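PDB 6FXW: putative ribose 5-phosphate isomerase from Leishmania infantum, which probably catalyses the interconversion of ribose 5-phosphate and ribulose 5-phosphate in the pentose phosphate pathway, as a type B isomerase of the LacAB/RpiB family. Local coordinates for residues 86-91 / 107-112; 6-11 / 65-70. All blocks are in the same frame, centred on the assembly; numbering follows the deposited sequence. Where two conformers were deposited one is given.

Interaction 1 (86-91 / 107-112). With SO4 (sulfate ion), chain C.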
ATOM      1  N   ARG A  86      -8.281  23.395  15.728  1.00 15.65           N
ATOM      2  CA  ARG A  86      -7.889  23.158  17.089  1.00 17.58           C
ATOM      3  C   ARG A  86      -8.700  22.055  17.739  1.00 16.21           C
ATOM      4  O   ARG A  86      -9.920  22.055  17.629  1.00 18.57           O
ATOM      5  CB  ARG A  86      -8.102  24.491  17.872  1.00 25.21           C
ATOM      6  CG  ARG A  86      -7.763  24.420  19.343  1.00 34.61           C
ATOM      7  CD  ARG A  86      -7.904  25.814  20.002  1.00 43.00           C
ATOM      8  NE  ARG A  86      -7.478  25.781  21.404  1.00 53.68           N
ATOM      9  CZ  ARG A  86      -8.290  25.687  22.466  1.00 65.45           C
ATOM     10  NH1 ARG A  86      -7.771  25.688  23.695  1.00 63.17           N
ATOM     11  NH2 ARG A  86      -9.624  25.602  22.330  1.00 68.66           N
ATOM     12  N   GLY A  87      -8.071  21.124  18.389  1.00 15.16           N
ATOM     13  CA  GLY A  87      -8.720  20.072  19.111  1.00 14.67           C
ATOM     14  C   GLY A  87      -8.914  18.783  18.285  1.00 15.22           C
ATOM     15  O   GLY A  87      -9.498  17.856  18.797  1.00 18.27           O
ATOM     16  N   ILE A  88      -8.563  18.832  16.992  1.00 13.19           N
ATOM     17  CA  ILE A  88      -8.742  17.676  16.112  1.00 12.86           C
ATOM     18  C   ILE A  88      -7.434  17.069  15.737  1.00 12.05           C
ATOM     19  O   ILE A  88      -6.470  17.776  15.397  1.00 14.68           O
ATOM     20  CB  ILE A  88      -9.424  18.118  14.817  1.00 13.42           C
ATOM     21  CG1 ILE A  88     -10.851  18.626  15.044  1.00 13.90           C
ATOM     22  CG2 ILE A  88      -9.443  17.054  13.663  1.00 13.40           C
ATOM     23  CD1 ILE A  88     -11.807  17.577  15.506  1.00 13.51           C
ATOM     24  N   ARG A  89      -7.375  15.752  15.786  1.00 10.19           N
ATOM     25  CA  ARG A  89      -6.255  14.976  15.230  1.00 10.99           C
ATOM     26  C   ARG A  89      -6.871  14.120  14.122  1.00 10.10           C
ATOM     27  O   ARG A  89      -7.759  13.266  14.351  1.00 10.87           O
ATOM     28  CB  ARG A  89      -5.651  14.086  16.277  1.00 10.86           C
ATOM     29  CG  ARG A  89      -4.916  14.871  17.408  1.00 12.33           C
ATOM     30  CD  ARG A  89      -4.243  13.975  18.470  1.00 12.56           C
ATOM     31  NE  ARG A  89      -5.165  13.122  19.159  1.00 12.61           N
ATOM     32  CZ  ARG A  89      -5.943  13.544  20.185  1.00 12.85           C
ATOM     33  NH1 ARG A  89      -5.845  14.831  20.622  1.00 13.58           N
ATOM     34  NH2 ARG A  89      -6.811  12.721  20.731  1.00 13.76           N
ATOM     35  N   ALA A  90      -6.325  14.269  12.933  1.00  9.82           N
ATOM     36  CA  ALA A  90      -6.828  13.641  11.674  1.00  9.06           C
ATOM     37  C   ALA A  90      -5.730  12.777  11.112  1.00  9.56           C
ATOM     38  O   ALA A  90      -4.601  13.228  10.880  1.00 10.37           O
ATOM     39  CB  ALA A  90      -7.311  14.644  10.710  1.00  8.73           C
ATOM     40  N   ALA A  91      -6.047  11.508  10.861  1.00  9.48           N
ATOM     41  CA  ALA A  91      -5.055  10.524  10.414  1.00 10.07           C
ATOM     42  C   ALA A  91      -5.318   9.999   9.038  1.00 10.23           C
ATOM     43  O   ALA A  91      -6.381   9.349   8.787  1.00  9.93           O
ATOM     44  CB  ALA A  91      -5.043   9.336  11.352  1.00 10.29           C
ATOM     45  N   ASN A 107      -4.586   8.402  18.885  1.00 11.26           N
ATOM     46  CA  ASN A 107      -5.915   8.643  19.376  1.00 11.72           C
ATOM     47  C   ASN A 107      -6.634   9.615  18.450  1.00 12.13           C
ATOM     48  O   ASN A 107      -7.245  10.625  18.855  1.00 12.08           O
ATOM     49  CB  ASN A 107      -5.850   9.194  20.806  1.00 12.69           C
ATOM     50  CG  ASN A 107      -7.201   9.164  21.500  1.00 14.11           C
ATOM     51  OD1 ASN A 107      -8.171   8.639  20.980  1.00 14.39           O
ATOM     52  ND2 ASN A 107      -7.253   9.805  22.680  1.00 16.46           N
ATOM     53  N   ALA A 108      -6.659   9.350  17.136  1.00 11.11           N
ATOM     54  CA  ALA A 108      -7.184  10.288  16.154  1.00 10.04           C
ATOM     55  C   ALA A 108      -8.705  10.379  16.195  1.00 10.45           C
ATOM     56  O   ALA A 108      -9.404   9.355  16.416  1.00 10.64           O
ATOM     57  CB  ALA A 108      -6.821   9.875  14.724  1.00 10.45           C
ATOM     58  N   HIS A 109      -9.208  11.568  16.058  1.00  9.96           N
ATOM     59  CA  HIS A 109     -10.649  11.802  15.908  1.00 11.05           C
ATOM     60  C   HIS A 109     -11.199  11.512  14.574  1.00 10.36           C
ATOM     61  O   HIS A 109     -12.384  11.164  14.450  1.00 11.13           O
ATOM     62  CB  HIS A 109     -11.008  13.280  16.189  1.00 11.26           C
ATOM     63  CG  HIS A 109     -10.511  13.807  17.487  1.00 11.64           C
ATOM     64  ND1 HIS A 109      -9.242  14.378  17.594  1.00 11.95           N
ATOM     65  CD2 HIS A 109     -11.062  13.849  18.748  1.00 12.82           C
ATOM     66  CE1 HIS A 109      -9.049  14.751  18.866  1.00 12.37           C
ATOM     67  NE2 HIS A 109     -10.128  14.438  19.599  1.00 14.82           N
ATOM     68  N   ILE A 110     -10.370  11.689  13.536  1.00  9.70           N
ATOM     69  CA  ILE A 110     -10.830  11.648  12.116  1.00  9.96           C
ATOM     70  C   ILE A 110      -9.934  10.722  11.336  1.00  9.91           C
ATOM     71  O   ILE A 110      -8.698  10.795  11.469  1.00 11.39           O
ATOM     72  CB  ILE A 110     -10.883  13.050  11.483  1.00 10.59           C
ATOM     73  CG1 ILE A 110     -11.913  13.968  12.240  1.00 10.43           C
ATOM     74  CG2 ILE A 110     -11.247  12.944   9.987  1.00 11.57           C
ATOM     75  CD1 ILE A 110     -12.044  15.326  11.679  1.00 10.36           C
ATOM     76  N   LEU A 111     -10.562   9.861  10.584  1.00 10.13           N
ATOM     77  CA  LEU A 111      -9.933   8.971   9.630  1.00  8.50           C
ATOM     78  C   LEU A 111      -9.982   9.701   8.288  1.00 10.31           C
ATOM     79  O   LEU A 111     -11.088  10.044   7.810  1.00 11.14           O
ATOM     80  CB  LEU A 111     -10.701   7.709   9.561  1.00  9.13           C
ATOM     81  CG  LEU A 111     -10.463   6.768   8.373  1.00  8.71           C
ATOM     82  CD1 LEU A 111      -8.986   6.264   8.371  1.00 10.13           C
ATOM     83  CD2 LEU A 111     -11.488   5.653   8.408  1.00 10.64           C
ATOM     84  N   CYS A 112      -8.843   9.819   7.578  1.00  9.30           N
ATOM     85  CA  CYS A 112      -8.783  10.390   6.243  1.00  9.67           C
ATOM     86  C   CYS A 112      -8.356   9.301   5.256  1.00 10.06           C
ATOM     87  O   CYS A 112      -7.401   8.606   5.512  1.00 11.58           O
ATOM     88  CB  CYS A 112      -7.810  11.523   6.210  1.00 10.73           C
ATOM     89  SG  CYS A 112      -8.274  12.900   7.283  1.00 12.60           S
TER
HETATM   90  S   SO4 C 202      -8.971  14.765  22.991  1.00 30.84           S
HETATM   91  O1  SO4 C 202      -8.776  13.289  22.800  1.00 30.22           O
HETATM   92  O2  SO4 C 202     -10.268  15.166  22.287  1.00 28.29           O
HETATM   93  O3  SO4 C 202      -9.092  14.999  24.476  1.00 34.35           O
HETATM   94  O4  SO4 C 202      -7.828  15.625  22.570  1.00 30.27           O
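His109 turns a ring edge to the backbone of Arg89, ND1 taking a hydrogen bond from Arg89 N (2.9 Å), nearly in the ring plane. With ND1 the acceptor, NE2, beyond CE1, donates to SO4 O2 at 2.8 Å. Arg89, its chain folded at chi3 (-60°), curls beside the ring, so that His109 CE1 rides 3.4 Å above one face of the guanidinium, off-centre, with the two planes 49° apart. NH2 of Arg89 bonds Asn107 O (2.8 Å), the donor standing above that carbonyl plane, and also SO4 O1, while NH1 holds O4; the sulfate, probably from the crystallisation liquor, thus bridges Arg89 and His109. Beyond this polar end the chains become neighbouring parallel strands of the Rossmann-like sheet, 90-92 and 110-114, joined by a beta-alpha-beta crossover through helix 96-104. Ala91 N bonds Ile110 O nearly straight (171°), and Cys112 N bonds Ala91 O. Ala90 CB rests against Ile110 CB and Cys112 SG, both at 4.0 Å, whereas on the other face Ala91 CB meets Ala108 CB (3.8 Å). Ile88 CG2 butts obliquely against Ile110 CD1 at 3.7 Å, and both isoleucines pack on Cys57 and Ile60 of helix 49-61.

Interaction 2 (6-11 / 65-70); sequences KRVALG and ADTGIL
From Lys6 to Gly11 the first strand runs alongside segment 65-70, with the axes of strands 6-11 and 67-70 4.6 Å apart and 24° from parallel. Lys6 lays its CB against Thr67 CG2 (3.7 Å), crossing it at about a right angle. Both backbone polar atoms of Arg7 are gripped by segment 65-70: its N donates to the anti lone pair of Asp66 OD2 (2.9 Å, 166°), and its O accepts from both Asp66 N (2.8 Å) and Thr67 N. The Arg7 guanidinium turns elsewhere, NE bonding Glu64 O. Val8 lies side by side with Thr67, CG2 on CG2, while its CG1, anti to the backbone N, touches Ile69 CD1. Thr67 CG2 thus packs on both Lys6 and Val8, and Thr67 OG1 hydrogen-bonds His109 O. Ala9 hydrogen-bonds through N to Thr67 O and through O to Ile69 N (2.8 Å); its CB meets Ala65 CB on the opposite face from Val8. Leu10 drops CD1 onto Ile69 CG2 (3.7 Å), obliquely, on the face covered by helices 20-29 and 120-131. Gly11 N donates to Ile69 O nearly along the C=O axis, and Leu70 CD2 closes over its bare CA at 3.9 Å. Helix 49-61 covers the Ala9 and Leu70 face, completing the alpha/beta/alpha layering around a parallel sheet that is typical of the Rossmann-like RpiB fold.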
ATOM      1  N   LYS A   6     -20.131   4.441  18.059  1.00 21.44           N
ATOM      2  CA  LYS A   6     -19.812   5.842  17.872  1.00 22.11           C
ATOM      3  C   LYS A   6     -20.732   6.525  16.887  1.00 15.73           C
ATOM      4  O   LYS A   6     -21.279   5.896  15.969  1.00 16.76           O
ATOM      5  CB  LYS A   6     -18.428   5.904  17.154  1.00 27.52           C
ATOM      6  CG  LYS A   6     -17.197   5.303  17.843  1.00 39.08           C
ATOM      7  CD  LYS A   6     -16.940   5.992  19.166  1.00 45.29           C
ATOM      8  CE  LYS A   6     -15.458   6.209  19.471  1.00 56.08           C
ATOM      9  NZ  LYS A   6     -14.571   5.101  18.991  1.00 58.79           N
ATOM     10  N   ARG A   7     -20.892   7.829  17.073  1.00 14.30           N
ATOM     11  CA  ARG A   7     -21.630   8.700  16.144  1.00 12.99           C
ATOM     12  C   ARG A   7     -20.619   9.234  15.132  1.00 13.62           C
ATOM     13  O   ARG A   7     -19.668   9.873  15.564  1.00 13.16           O
ATOM     14  CB  ARG A   7     -22.300   9.862  16.809  1.00 13.90           C
ATOM     15  CG  ARG A   7     -23.509   9.384  17.581  1.00 16.35           C
ATOM     16  CD  ARG A   7     -24.139  10.567  18.340  1.00 15.81           C
ATOM     17  NE  ARG A   7     -24.574  11.684  17.549  1.00 15.31           N
ATOM     18  CZ  ARG A   7     -25.792  11.749  16.931  1.00 15.85           C
ATOM     19  NH1 ARG A   7     -26.677  10.743  17.008  1.00 16.30           N
ATOM     20  NH2 ARG A   7     -26.172  12.822  16.273  1.00 20.50           N
ATOM     21  N   VAL A   8     -20.828   8.909  13.865  1.00 12.27           N
ATOM     22  CA  VAL A   8     -19.803   9.130  12.804  1.00 12.25           C
ATOM     23  C   VAL A   8     -20.309  10.210  11.858  1.00 12.50           C
ATOM     24  O   VAL A   8     -21.407  10.085  11.239  1.00 14.50           O
ATOM     25  CB  VAL A   8     -19.519   7.823  12.066  1.00 12.84           C
ATOM     26  CG1 VAL A   8     -18.513   8.139  10.922  1.00 14.02           C
ATOM     27  CG2 VAL A   8     -19.038   6.721  13.016  1.00 12.47           C
ATOM     28  N   ALA A   9     -19.515  11.232  11.630  1.00 12.20           N
ATOM     29  CA  ALA A   9     -19.725  12.184  10.574  1.00 12.31           C
ATOM     30  C   ALA A   9     -18.809  11.839   9.379  1.00 13.84           C
ATOM     31  O   ALA A   9     -17.599  11.786   9.552  1.00 13.30           O
ATOM     32  CB  ALA A   9     -19.413  13.598  11.061  1.00 12.91           C
ATOM     33  N   LEU A  10     -19.422  11.676   8.237  1.00 12.69           N
ATOM     34  CA  LEU A  10     -18.713  11.295   7.002  1.00 12.79           C
ATOM     35  C   LEU A  10     -18.755  12.484   6.076  1.00 12.24           C
ATOM     36  O   LEU A  10     -19.861  12.917   5.670  1.00 12.46           O
ATOM     37  CB  LEU A  10     -19.379  10.095   6.316  1.00 13.59           C
ATOM     38  CG  LEU A  10     -18.889   9.784   4.915  1.00 16.04           C
ATOM     39  CD1 LEU A  10     -17.473   9.241   4.978  1.00 17.66           C
ATOM     40  CD2 LEU A  10     -19.757   8.740   4.190  1.00 19.84           C
ATOM     41  N   GLY A  11     -17.617  13.007   5.671  1.00 11.10           N
ATOM     42  CA  GLY A  11     -17.547  14.107   4.693  1.00 12.63           C
ATOM     43  C   GLY A  11     -16.684  13.722   3.521  1.00 14.06           C
ATOM     44  O   GLY A  11     -15.750  12.917   3.648  1.00 13.15           O
ATOM     45  N   ALA A  65     -21.021  14.683  16.641  1.00 14.84           N
ATOM     46  CA  ALA A  65     -20.466  13.398  16.280  1.00 14.23           C
ATOM     47  C   ALA A  65     -19.284  13.159  17.204  1.00 13.00           C
ATOM     48  O   ALA A  65     -18.734  14.125  17.728  1.00 14.85           O
ATOM     49  CB  ALA A  65     -19.980  13.385  14.824  1.00 15.75           C
ATOM     50  N   ASP A  66     -18.909  11.859  17.358  1.00 13.68           N
ATOM     51  CA  ASP A  66     -17.809  11.455  18.142  1.00 16.30           C
ATOM     52  C   ASP A  66     -16.570  11.293  17.323  1.00 14.15           C
ATOM     53  O   ASP A  66     -15.412  11.401  17.872  1.00 14.60           O
ATOM     54  CB  ASP A  66     -18.122  10.023  18.711  1.00 17.72           C
ATOM     55  CG  ASP A  66     -19.255  10.049  19.684  1.00 22.20           C
ATOM     56  OD1 ASP A  66     -19.276  10.924  20.609  1.00 26.51           O
ATOM     57  OD2 ASP A  66     -20.128   9.257  19.472  1.00 20.21           O
ATOM     58  N   THR A  67     -16.750  10.980  16.066  1.00 12.15           N
ATOM     59  CA  THR A  67     -15.606  10.576  15.208  0.50 12.40           C
ATOM     60  C   THR A  67     -15.950  10.967  13.806  1.00 12.12           C
ATOM     61  O   THR A  67     -17.142  11.170  13.456  1.00 12.92           O
ATOM     62  CB  THR A  67     -15.199   9.083  15.393  0.50 16.13           C
ATOM     63  OG1 THR A  67     -14.158   8.719  14.455  0.50 14.41           O
ATOM     64  CG2 THR A  67     -16.304   8.181  15.126  0.50 17.28           C
ATOM     65  N   GLY A  68     -14.964  11.155  12.945  1.00 10.33           N
ATOM     66  CA  GLY A  68     -15.218  11.545  11.615  1.00 11.27           C
ATOM     67  C   GLY A  68     -14.482  10.689  10.599  1.00 10.29           C
ATOM     68  O   GLY A  68     -13.445  10.067  10.949  1.00 10.70           O
ATOM     69  N   ILE A  69     -15.011  10.629   9.400  1.00 10.19           N
ATOM     70  CA  ILE A  69     -14.312  10.027   8.251  1.00 10.40           C
ATOM     71  C   ILE A  69     -14.322  11.057   7.165  1.00 11.74           C
ATOM     72  O   ILE A  69     -15.406  11.528   6.800  1.00 10.74           O
ATOM     73  CB  ILE A  69     -15.014   8.733   7.845  1.00 10.49           C
ATOM     74  CG1 ILE A  69     -15.016   7.733   9.017  1.00 10.92           C
ATOM     75  CG2 ILE A  69     -14.308   8.150   6.661  1.00 10.64           C
ATOM     76  CD1 ILE A  69     -15.814   6.446   8.730  1.00 12.90           C
ATOM     77  N   LEU A  70     -13.187  11.377   6.550  1.00  9.65           N
ATOM     78  CA  LEU A  70     -13.069  12.324   5.485  1.00  9.90           C
ATOM     79  C   LEU A  70     -12.444  11.636   4.263  1.00 10.13           C
ATOM     80  O   LEU A  70     -11.451  10.941   4.404  1.00 10.18           O
ATOM     81  CB  LEU A  70     -12.236  13.520   5.891  1.00 10.86           C
ATOM     82  CG  LEU A  70     -12.892  14.453   6.897  1.00 10.93           C
ATOM     83  CD1 LEU A  70     -11.907  15.510   7.354  1.00 12.26           C
ATOM     84  CD2 LEU A  70     -14.088  15.103   6.258  1.00 11.50           C
TER

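The chain enters through strand 6-12, passes helix 20-29, edge strand 33-38 and helix 49-61, and returns beside its start as strand 67-72; interaction 2 closes this long loop. After helix 76-83 it reaches segment 86-91, and interaction 1 closes a much shorter loop around helix 96-104. The two loops follow one another in series, neither nested nor crossed. Across the sheet they join where strands 67-72 and 110-114 lie side by side: Leu111 N and O probably bond Gly68 O and Leu70 N, and Ile110 CG2 packs on Leu70 CD1. Together they link four of the chain's five parallel strands, 6-12, 67-72, 110-114 and 90-92.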